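Local atomic coordinates of protein male-specific lethal-3 (Drosophila melanogaster, PDB entry 3M9Q), a protein that reads trimethylated histone H3 through its chromodomain and serves the MSL histone acetyltransferase complex in dosage compensation of the male X chromosome. Residues A[26-31]-A[79-84]; A[37-42]-A[93-98]. The protein carries 1 engineered substitution. All blocks are in the same frame, centred on the assembly; numbering follows the deposited sequence. Where two conformers were deposited one is given.

Contact 1. Residues A[26-31]-A[79-84]; sequences VLCYEP and TVLLKD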
loop_
_atom_site.group_PDB
_atom_site.type_symbol
_atom_site.label_atom_id
_atom_site.label_comp_id
_atom_site.label_asym_id
_atom_site.label_seq_id
_atom_site.Cartn_x
_atom_site.Cartn_y
_atom_site.Cartn_z
ATOM N N VAL A 26 4.219 5.824 1.340
ATOM C CA VAL A 26 2.796 5.483 1.412
ATOM C C VAL A 26 2.547 4.609 2.632
ATOM O O VAL A 26 3.475 4.040 3.202
ATOM C CB VAL A 26 2.330 4.753 0.127
ATOM C CG1 VAL A 26 2.528 5.644 -1.108
ATOM C CG2 VAL A 26 3.055 3.403 -0.034
ATOM N N LEU A 27 1.296 4.511 3.042
ATOM C CA LEU A 27 0.935 3.655 4.163
ATOM C C LEU A 27 0.152 2.471 3.616
ATOM O O LEU A 27 -0.799 2.649 2.854
ATOM C CB LEU A 27 0.128 4.435 5.205
ATOM C CG LEU A 27 0.751 5.773 5.633
ATOM C CD1 LEU A 27 -0.115 6.472 6.679
ATOM C CD2 LEU A 27 2.190 5.640 6.135
ATOM N N CYS A 28 0.570 1.271 3.977
ATOM C CA CYS A 28 0.014 0.043 3.410
ATOM C C CYS A 28 -0.717 -0.766 4.467
ATOM O O CYS A 28 -0.168 -1.081 5.515
ATOM C CB CYS A 28 1.140 -0.822 2.826
ATOM S SG CYS A 28 0.574 -2.330 1.984
ATOM N N TYR A 29 -1.946 -1.150 4.162
ATOM C CA TYR A 29 -2.722 -2.006 5.074
ATOM C C TYR A 29 -2.138 -3.400 5.172
ATOM O O TYR A 29 -1.723 -3.999 4.195
ATOM C CB TYR A 29 -4.191 -2.105 4.644
ATOM C CG TYR A 29 -5.050 -0.974 5.138
ATOM C CD1 TYR A 29 -5.336 -0.840 6.489
ATOM C CD2 TYR A 29 -5.557 -0.033 4.263
ATOM C CE1 TYR A 29 -6.129 0.188 6.946
ATOM C CE2 TYR A 29 -6.351 1.005 4.713
ATOM C CZ TYR A 29 -6.630 1.108 6.058
ATOM O OH TYR A 29 -7.410 2.133 6.560
ATOM N N GLU A 30 -2.132 -3.902 6.395
ATOM C CA GLU A 30 -1.821 -5.307 6.682
ATOM C C GLU A 30 -2.662 -6.242 5.807
ATOM O O GLU A 30 -3.881 -6.133 5.803
ATOM C CB GLU A 30 -2.120 -5.594 8.166
ATOM C CG GLU A 30 -2.196 -7.056 8.550
ATOM C CD GLU A 30 -0.866 -7.716 8.461
ATOM O OE1 GLU A 30 0.008 -7.335 9.294
ATOM O OE2 GLU A 30 -0.681 -8.599 7.602
ATOM N N PRO A 31 -2.023 -7.171 5.073
ATOM C CA PRO A 31 -2.799 -8.046 4.191
ATOM C C PRO A 31 -3.487 -9.225 4.890
ATOM O O PRO A 31 -4.430 -9.791 4.357
ATOM C CB PRO A 31 -1.738 -8.564 3.204
ATOM C CG PRO A 31 -0.487 -8.547 3.963
ATOM C CD PRO A 31 -0.573 -7.320 4.836
ATOM N N THR A 79 -5.626 -0.302 -3.752
ATOM C CA THR A 79 -6.709 -0.306 -2.769
ATOM C C THR A 79 -6.192 -0.429 -1.337
ATOM O O THR A 79 -6.868 -0.035 -0.390
ATOM C CB THR A 79 -7.696 -1.442 -3.039
ATOM O OG1 THR A 79 -7.000 -2.688 -2.997
ATOM C CG2 THR A 79 -8.323 -1.287 -4.399
ATOM N N VAL A 80 -4.994 -0.970 -1.175
ATOM C CA VAL A 80 -4.456 -1.174 0.177
ATOM C C VAL A 80 -3.496 -0.067 0.595
ATOM O O VAL A 80 -2.938 -0.105 1.691
ATOM C CB VAL A 80 -3.791 -2.560 0.342
ATOM C CG1 VAL A 80 -4.789 -3.673 0.006
ATOM C CG2 VAL A 80 -2.529 -2.685 -0.500
ATOM N N LEU A 81 -3.343 0.923 -0.274
ATOM C CA LEU A 81 -2.413 2.038 -0.035
ATOM C C LEU A 81 -3.135 3.328 0.315
ATOM O O LEU A 81 -4.221 3.618 -0.190
ATOM C CB LEU A 81 -1.537 2.257 -1.271
ATOM C CG LEU A 81 -0.631 1.089 -1.647
ATOM C CD1 LEU A 81 0.213 1.466 -2.868
ATOM C CD2 LEU A 81 0.233 0.682 -0.467
ATOM N N LEU A 82 -2.508 4.100 1.191
ATOM C CA LEU A 82 -2.961 5.437 1.561
ATOM C C LEU A 82 -1.851 6.449 1.386
ATOM O O LEU A 82 -0.686 6.165 1.646
ATOM C CB LEU A 82 -3.417 5.476 3.017
ATOM C CG LEU A 82 -4.662 4.673 3.398
ATOM C CD1 LEU A 82 -4.876 4.696 4.905
ATOM C CD2 LEU A 82 -5.903 5.177 2.667
ATOM N N LYS A 83 -2.242 7.647 0.985
ATOM C CA LYS A 83 -1.330 8.789 0.937
ATOM C C LYS A 83 -0.815 9.148 2.330
ATOM O O LYS A 83 -1.510 8.989 3.324
ATOM C CB LYS A 83 -2.032 9.995 0.318
ATOM C CG LYS A 83 -2.364 9.843 -1.162
ATOM C CD LYS A 83 -1.130 9.976 -2.014
ATOM C CE LYS A 83 -1.407 9.735 -3.486
ATOM N NZ LYS A 83 -0.189 9.991 -4.291
ATOM N N ASP A 84 0.414 9.649 2.362
ATOM C CA ASP A 84 1.137 9.954 3.613
ATOM C C ASP A 84 0.764 11.319 4.184
ATOM O O ASP A 84 1.617 12.146 4.487
ATOM C CB ASP A 84 2.637 9.888 3.347
ATOM C CG ASP A 84 3.465 9.872 4.613
ATOM O OD1 ASP A 84 2.926 9.498 5.679
ATOM O OD2 ASP A 84 4.657 10.237 4.517
#

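Contact 2. Residues A[37-42]-A[93-98]; sequences RVLYTS and RELAEA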
loop_
_atom_site.group_PDB
_atom_site.type_symbol
_atom_site.label_atom_id
_atom_site.label_comp_id
_atom_site.label_asym_id
_atom_site.label_seq_id
_atom_site.Cartn_x
_atom_site.Cartn_y
_atom_site.Cartn_z
ATOM N N ARG A 37 -6.722 -4.379 11.945
ATOM C CA ARG A 37 -6.193 -3.589 10.826
ATOM C C ARG A 37 -5.137 -2.614 11.306
ATOM O O ARG A 37 -5.317 -1.910 12.289
ATOM C CB ARG A 37 -7.316 -2.869 10.070
ATOM C CG ARG A 37 -8.110 -3.840 9.211
ATOM C CD ARG A 37 -9.371 -3.269 8.580
ATOM N NE ARG A 37 -9.163 -2.404 7.416
ATOM C CZ ARG A 37 -8.449 -2.694 6.331
ATOM N NH1 ARG A 37 -8.399 -1.803 5.353
ATOM N NH2 ARG A 37 -7.765 -3.829 6.221
ATOM N N VAL A 38 -4.011 -2.617 10.605
ATOM C CA VAL A 38 -2.896 -1.705 10.872
ATOM C C VAL A 38 -2.271 -1.287 9.552
ATOM O O VAL A 38 -2.462 -1.932 8.521
ATOM C CB VAL A 38 -1.807 -2.328 11.793
ATOM C CG1 VAL A 38 -2.337 -2.539 13.220
ATOM C CG2 VAL A 38 -1.258 -3.620 11.204
ATOM N N LEU A 39 -1.515 -0.196 9.618
ATOM C CA LEU A 39 -0.840 0.399 8.463
ATOM C C LEU A 39 0.661 0.392 8.642
ATOM O O LEU A 39 1.174 0.717 9.711
ATOM C CB LEU A 39 -1.298 1.843 8.263
ATOM C CG LEU A 39 -2.728 2.010 7.752
ATOM C CD1 LEU A 39 -3.281 3.396 8.102
ATOM C CD2 LEU A 39 -2.805 1.738 6.242
ATOM N N TYR A 40 1.360 0.032 7.577
ATOM C CA TYR A 40 2.823 0.025 7.559
ATOM C C TYR A 40 3.368 1.130 6.686
ATOM O O TYR A 40 2.962 1.284 5.532
ATOM C CB TYR A 40 3.336 -1.312 7.031
ATOM C CG TYR A 40 2.891 -2.496 7.869
ATOM C CD1 TYR A 40 3.339 -2.666 9.171
ATOM C CD2 TYR A 40 1.990 -3.419 7.379
ATOM C CE1 TYR A 40 2.914 -3.748 9.944
ATOM C CE2 TYR A 40 1.572 -4.499 8.139
ATOM C CZ TYR A 40 2.037 -4.662 9.407
ATOM O OH TYR A 40 1.616 -5.735 10.174
ATOM N N THR A 41 4.313 1.885 7.221
ATOM C CA THR A 41 5.005 2.926 6.456
ATOM C C THR A 41 5.895 2.259 5.421
ATOM O O THR A 41 6.713 1.401 5.739
ATOM C CB THR A 41 5.826 3.818 7.386
ATOM O OG1 THR A 41 4.973 4.257 8.456
ATOM C CG2 THR A 41 6.400 5.017 6.653
ATOM N N SER A 42 5.688 2.644 4.170
ATOM C CA SER A 42 6.273 1.954 3.024
ATOM C C SER A 42 6.790 2.934 1.980
ATOM O O SER A 42 6.429 4.105 1.970
ATOM C CB SER A 42 5.203 1.061 2.381
ATOM O OG SER A 42 4.595 0.199 3.334
ATOM N N ARG A 93 -1.556 5.657 13.747
ATOM C CA ARG A 93 -1.259 5.646 15.183
ATOM C C ARG A 93 -2.443 5.115 15.986
ATOM O O ARG A 93 -2.283 4.378 16.954
ATOM C CB ARG A 93 -0.844 7.041 15.666
ATOM C CG ARG A 93 0.535 7.440 15.150
ATOM C CD ARG A 93 0.850 8.912 15.299
ATOM N NE ARG A 93 1.066 9.326 16.687
ATOM C CZ ARG A 93 2.230 9.259 17.326
ATOM N NH1 ARG A 93 3.298 8.733 16.748
ATOM N NH2 ARG A 93 2.319 9.695 18.563
ATOM N N GLU A 94 -3.638 5.481 15.556
ATOM C CA GLU A 94 -4.870 5.041 16.213
ATOM C C GLU A 94 -5.031 3.532 16.094
ATOM O O GLU A 94 -5.335 2.838 17.065
ATOM C CB GLU A 94 -6.068 5.750 15.578
ATOM C CG GLU A 94 -7.422 5.287 16.081
ATOM C CD GLU A 94 -8.553 6.149 15.550
ATOM O OE1 GLU A 94 -8.494 7.386 15.729
ATOM O OE2 GLU A 94 -9.499 5.591 14.957
ATOM N N LEU A 95 -4.813 3.036 14.887
ATOM C CA LEU A 95 -4.945 1.603 14.608
ATOM C C LEU A 95 -3.899 0.798 15.372
ATOM O O LEU A 95 -4.175 -0.290 15.888
ATOM C CB LEU A 95 -4.822 1.319 13.114
ATOM C CG LEU A 95 -5.977 1.790 12.236
ATOM C CD1 LEU A 95 -5.647 1.533 10.764
ATOM C CD2 LEU A 95 -7.263 1.076 12.650
ATOM N N ALA A 96 -2.705 1.356 15.465
ATOM C CA ALA A 96 -1.597 0.654 16.115
ATOM C C ALA A 96 -1.909 0.478 17.589
ATOM O O ALA A 96 -1.676 -0.583 18.171
ATOM C CB ALA A 96 -0.282 1.404 15.935
ATOM N N GLU A 97 -2.481 1.510 18.184
ATOM C CA GLU A 97 -2.859 1.469 19.597
ATOM C C GLU A 97 -3.994 0.471 19.801
ATOM O O GLU A 97 -4.012 -0.290 20.771
ATOM C CB GLU A 97 -3.272 2.869 20.066
ATOM C CG GLU A 97 -3.644 3.007 21.523
ATOM C CD GLU A 97 -3.980 4.448 21.833
ATOM O OE1 GLU A 97 -5.138 4.850 21.595
ATOM O OE2 GLU A 97 -3.076 5.194 22.264
ATOM N N ALA A 98 -4.937 0.465 18.876
ATOM C CA ALA A 98 -6.133 -0.371 19.033
ATOM C C ALA A 98 -5.724 -1.819 18.944
ATOM O O ALA A 98 -6.315 -2.696 19.583
ATOM C CB ALA A 98 -7.181 -0.048 17.974
HETATM O O HOH W 1 -6.119 -2.001 14.865
#

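Contact 1. Residues A[26-31]-A[79-84]
L27 and L82 sit opposite each other as a hydrogen-bonded pair where strand 25-29 runs antiparallel to strand 81-83. L27 N gives a nearly straight bond to L82 O (2.9 Å, 175° at the hydrogen), and L82 N returns a more bent one to L27 O (2.8 Å, 152°). Their side chains leave the sheet on the same face, CB of L27 4.3 Å from CB of L82, and there they meet helix 86-100 at N88. CD2 of L27 also reaches OD1 of D84, the two side chains crossing at about a right angle; the other carboxylate oxygen, OD2, is engaged in a salt bridge with R89. On the opposite face C28 and L81 form the next, non-hydrogen-bonded pair. CD2 of L81 turns back over the neighbouring strand, touching CB of C28 at 3.7 Å and then SG, with CG2 of V26 at 3.9 Å. SG lies anti to the backbone N (chi1 -176°), where it meets both L81 CD2 and V80 CG2. Beyond this pair Y29 N bonds to V80 O at 2.9 Å, and the Y29 ring passes obliquely by L82, whose CD1 is 4.0 Å from both CE2 and OH of Y29. R37 makes a cation-pi contact with the same ring. Three main-chain bonds thus add a short edge strand to the chromodomain sheet, while aliphatic groups, sulfur and ring pack on its two faces; the polar pairing is left to the backbone, and the side chains meet across the strands mainly by apolar contact.

Contact 2. Residues A[37-42]-A[93-98]
L95 of helix 86-100 lays its whole side chain against the backbone carbonyl of R37. R37 O stands 3.4 Å from CB of L95 and 3.6 Å from CD2, with CG and CD1 a little farther off. CD1 has a second neighbour in CD1 of L39, 4.0 Å away, where the two leucines cross obliquely, branch against branch. V38, between R37 and L39 in sequence, also touches the helix: CG1, set anti to the carbonyl carbon (chi1 -68°), is the methyl that reaches the helix main chain, 3.9 Å from L95 O, and A96 CA is a more distant neighbour. One water belongs to this shell. It donates to R37 O at 2.7 Å and to L95 O at 2.8 Å, so a single molecule joins R37, just ahead of strand 39-51, to the helix and gives both carbonyls a polar partner beside the leucine. The L95 carbonyl therefore has the water and the valine methyl as neighbours at once. Farther out, the side-chain amide of Q92, one turn earlier in the helix, bonds to L39 O and to T41 OG1, while L91 packs on L39 and A99 on V38. This is a surface contact: the C-terminal helix of the chromodomain packs against the start of strand 39-51, and L39, the buried member, also packs on Y29 of strand 25-29, the next strand of the sheet.

From the N terminus, the chain lays down strand 25-29 and turns through E30 and P31 to the start of strand 39-51, its neighbour in the sheet. After strands 57-65 and 74-76 it returns, and contact 1 closes this excursion by setting 81-83 beside 25-29 as an outermost strand. The chain then enters helix 86-100, and contact 2 closes a second loop onto residues 37-39. The segments alternate, so the two loops cross rather than nest. Both contacts meet at the paired strands 25-29 and 39-51, where backbone hydrogen bonds join V26 with S42 and C28 with Y40. Together they tie edge strand and C-terminal helix to the sheet.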